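Local atomic coordinates of Succinylglutamatedesuccinylase/aspartoacylase (Rhodobacter sphaeroides 2.4.1, PDB entry 3CDX), a protein that probably acts as a zinc-dependent hydrolase of carbon-nitrogen bonds in linear amides. Residues 114-119 with 196-202. Residues are numbered along the deposited sequence.
Sequences INRCFP and GSTFTSC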
ATOM      1  N   ILE A 114       9.940   5.791  16.678  1.00 28.48           N
ATOM      2  CA  ILE A 114       9.930   6.935  17.573  1.00 29.09           C
ATOM      3  C   ILE A 114      11.212   7.035  18.388  1.00 29.46           C
ATOM      4  O   ILE A 114      11.607   8.138  18.776  1.00 29.62           O
ATOM      5  CB  ILE A 114       8.689   6.932  18.494  1.00 28.58           C
ATOM      6  CG1 ILE A 114       8.533   8.251  19.270  1.00 28.58           C
ATOM      7  CG2 ILE A 114       8.734   5.721  19.439  1.00 30.37           C
ATOM      8  CD1 ILE A 114       7.098   8.425  19.947  1.00 28.51           C
ATOM      9  N   ASN A 115      11.852   5.892  18.645  1.00 28.88           N
ATOM     10  CA  ASN A 115      13.068   5.850  19.436  1.00 29.96           C
ATOM     11  C   ASN A 115      14.315   6.119  18.606  1.00 31.41           C
ATOM     12  O   ASN A 115      15.428   5.847  19.042  1.00 31.78           O
ATOM     13  CB  ASN A 115      13.191   4.498  20.147  1.00 29.43           C
ATOM     14  CG  ASN A 115      13.505   4.632  21.631  1.00 30.61           C
ATOM     15  OD1 ASN A 115      13.326   5.699  22.229  1.00 31.26           O
ATOM     16  ND2 ASN A 115      13.945   3.515  22.252  1.00 30.58           N
ATOM     17  N   ARG A 116      14.122   6.606  17.380  1.00 32.43           N
ATOM     18  CA  ARG A 116      15.189   7.235  16.640  1.00 34.00           C
ATOM     19  C   ARG A 116      14.810   8.713  16.424  1.00 34.29           C
ATOM     20  O   ARG A 116      15.433   9.374  15.571  1.00 33.82           O
ATOM     21  CB  ARG A 116      15.410   6.535  15.271  1.00 34.65           C
ATOM     22  CG  ARG A 116      15.730   5.047  15.324  1.00 37.13           C
ATOM     23  CD  ARG A 116      16.972   4.759  16.175  1.00 43.49           C
ATOM     24  NE  ARG A 116      17.378   3.351  16.178  1.00 47.01           N
ATOM     25  CZ  ARG A 116      17.211   2.496  17.193  1.00 50.61           C
ATOM     26  NH1 ARG A 116      16.621   2.880  18.319  1.00 51.24           N
ATOM     27  NH2 ARG A 116      17.625   1.233  17.074  1.00 51.66           N
ATOM     28  N   CYS A 117      13.785   9.199  17.165  1.00 33.03           N
ATOM     29  CA  CYS A 117      13.213  10.558  16.974  1.00 33.75           C
ATOM     30  C   CYS A 117      13.451  11.569  18.109  1.00 33.34           C
ATOM     31  O   CYS A 117      13.071  12.734  17.990  1.00 33.44           O
ATOM     32  CB  CYS A 117      11.688  10.517  16.705  1.00 33.75           C
ATOM     33  SG  CYS A 117      11.228   9.855  15.107  1.00 34.10           S
ATOM     34  N   PHE A 118      14.038  11.133  19.216  1.00 33.15           N
ATOM     35  CA  PHE A 118      14.256  12.033  20.345  1.00 32.48           C
ATOM     36  C   PHE A 118      15.466  12.952  20.094  1.00 33.14           C
ATOM     37  O   PHE A 118      16.408  12.550  19.391  1.00 32.27           O
ATOM     38  CB  PHE A 118      14.448  11.231  21.617  1.00 32.40           C
ATOM     39  CG  PHE A 118      13.172  10.618  22.145  1.00 31.19           C
ATOM     40  CD1 PHE A 118      12.802   9.352  21.769  1.00 30.46           C
ATOM     41  CD2 PHE A 118      12.344  11.335  23.010  1.00 29.48           C
ATOM     42  CE1 PHE A 118      11.635   8.789  22.237  1.00 29.79           C
ATOM     43  CE2 PHE A 118      11.175  10.787  23.492  1.00 29.18           C
ATOM     44  CZ  PHE A 118      10.818   9.507  23.112  1.00 31.15           C
ATOM     45  N   PRO A 119      15.469  14.166  20.698  1.00 32.98           N
ATOM     46  CA  PRO A 119      14.456  14.741  21.594  1.00 33.09           C
ATOM     47  C   PRO A 119      13.134  15.225  20.939  1.00 33.46           C
ATOM     48  O   PRO A 119      12.203  15.616  21.661  1.00 33.87           O
ATOM     49  CB  PRO A 119      15.211  15.891  22.286  1.00 33.77           C
ATOM     50  CG  PRO A 119      16.306  16.275  21.315  1.00 34.13           C
ATOM     51  CD  PRO A 119      16.652  15.038  20.543  1.00 33.49           C
ATOM     52  N   GLY A 196      21.582   7.621  19.904  1.00 43.00           N
ATOM     53  CA  GLY A 196      21.668   8.961  20.474  1.00 42.54           C
ATOM     54  C   GLY A 196      20.303   9.633  20.459  1.00 41.88           C
ATOM     55  O   GLY A 196      20.131  10.779  20.918  1.00 42.00           O
ATOM     56  N   SER A 197      19.325   8.913  19.927  1.00 40.82           N
ATOM     57  CA  SER A 197      18.019   9.498  19.659  1.00 40.13           C
ATOM     58  C   SER A 197      16.934   8.665  20.312  1.00 38.86           C
ATOM     59  O   SER A 197      15.731   8.768  19.960  1.00 38.80           O
ATOM     60  CB  SER A 197      17.823   9.593  18.142  1.00 40.09           C
ATOM     61  OG  SER A 197      18.280   8.389  17.537  1.00 44.21           O
ATOM     62  N   THR A 198      17.354   7.826  21.258  1.00 36.94           N
ATOM     63  CA  THR A 198      16.398   7.049  22.033  1.00 35.36           C
ATOM     64  C   THR A 198      15.833   7.884  23.176  1.00 33.75           C
ATOM     65  O   THR A 198      16.402   8.917  23.567  1.00 32.65           O
ATOM     66  CB  THR A 198      17.039   5.804  22.655  1.00 35.50           C
ATOM     67  OG1 THR A 198      18.028   6.234  23.588  1.00 34.73           O
ATOM     68  CG2 THR A 198      17.654   4.878  21.578  1.00 34.01           C
ATOM     69  N   PHE A 199      14.739   7.414  23.750  1.00 32.86           N
ATOM     70  CA  PHE A 199      14.249   8.046  24.986  1.00 33.09           C
ATOM     71  C   PHE A 199      15.266   7.977  26.127  1.00 33.59           C
ATOM     72  O   PHE A 199      15.444   8.944  26.860  1.00 33.42           O
ATOM     73  CB  PHE A 199      12.944   7.434  25.430  1.00 32.98           C
ATOM     74  CG  PHE A 199      12.371   8.049  26.678  1.00 32.62           C
ATOM     75  CD1 PHE A 199      11.984   9.390  26.706  1.00 31.54           C
ATOM     76  CD2 PHE A 199      12.195   7.268  27.825  1.00 33.58           C
ATOM     77  CE1 PHE A 199      11.415   9.944  27.867  1.00 33.50           C
ATOM     78  CE2 PHE A 199      11.641   7.812  28.989  1.00 32.90           C
ATOM     79  CZ  PHE A 199      11.239   9.147  29.005  1.00 34.47           C
ATOM     80  N   THR A 200      15.923   6.833  26.295  1.00 34.02           N
ATOM     81  CA  THR A 200      16.913   6.697  27.380  1.00 34.45           C
ATOM     82  C   THR A 200      18.025   7.743  27.250  1.00 34.79           C
ATOM     83  O   THR A 200      18.449   8.323  28.249  1.00 35.38           O
ATOM     84  CB  THR A 200      17.463   5.235  27.549  1.00 34.74           C
ATOM     85  OG1 THR A 200      18.060   4.769  26.330  1.00 35.03           O
ATOM     86  CG2 THR A 200      16.338   4.265  27.909  1.00 34.88           C
ATOM     87  N   SER A 201      18.458   8.038  26.019  1.00 35.25           N
ATOM     88  CA  SER A 201      19.518   9.036  25.818  1.00 35.41           C
ATOM     89  C   SER A 201      19.058  10.428  26.265  1.00 34.74           C
ATOM     90  O   SER A 201      19.875  11.240  26.700  1.00 35.32           O
ATOM     91  CB  SER A 201      20.049   9.043  24.373  1.00 35.48           C
ATOM     92  OG  SER A 201      19.106   9.610  23.480  1.00 38.76           O
ATOM     93  N   CYS A 202      17.750  10.681  26.191  1.00 33.53           N
ATOM     94  CA  CYS A 202      17.161  11.902  26.739  1.00 33.01           C
ATOM     95  C   CYS A 202      17.248  11.928  28.252  1.00 32.63           C
ATOM     96  O   CYS A 202      17.659  12.928  28.824  1.00 32.68           O
ATOM     97  CB  CYS A 202      15.702  12.034  26.338  1.00 33.20           C
ATOM     98  SG  CYS A 202      15.504  12.463  24.652  1.00 34.90           S
TER
HETATM   99  O   HOH W   1      14.708   4.063  24.953  1.00 29.31           O
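Phe-118, Ser-197 and Asn-115 carry most of the interface between the loop 114-119 and residues 196-202, a short loop and the first turn of helix 199-205. The backbones meet at one direct hydrogen bond, Phe-118 N to Ser-197 O at 3.0 Å. Ser-197 sits against the turn 114-117, which is closed by Cys-117 N donating to Ile-114 O (2.9 Å), and its OG lies 3.4 Å from Arg-116 CA. The side chain of Phe-118 is wedged against the start of the helix; Phe-199 CB lies over one ring face, 4.0 Å from the ring centroid in a CH-pi contact, while Phe-118 CB touches Cys-202 SG at 3.4 Å. Ala-131 of helix 126-138 also packs on Phe-118. In this M14-like catalytic domain the contact borders the metal centre, where His-63, Glu-66 and His-149 hold a calcium ion; the side chain of Asn-115 touches both histidines and lies about 5 Å from the ion. Asn-115 OD1 accepts a hydrogen bond from Phe-199 N (2.7 Å), linking a neighbour of the metal ligands to the first turn of the helix, while Asn-115 ND2 donates to a water at 2.9 Å. Thr-198 is the N-cap, its OG1 accepting from Ser-201 N at 3.1 Å. A cis peptide bond precedes Pro-119, and beside it Arg-123 of the second subunit hydrogen-bonds through NH2 to the carbonyl oxygens of both Phe-118 and Gly-196.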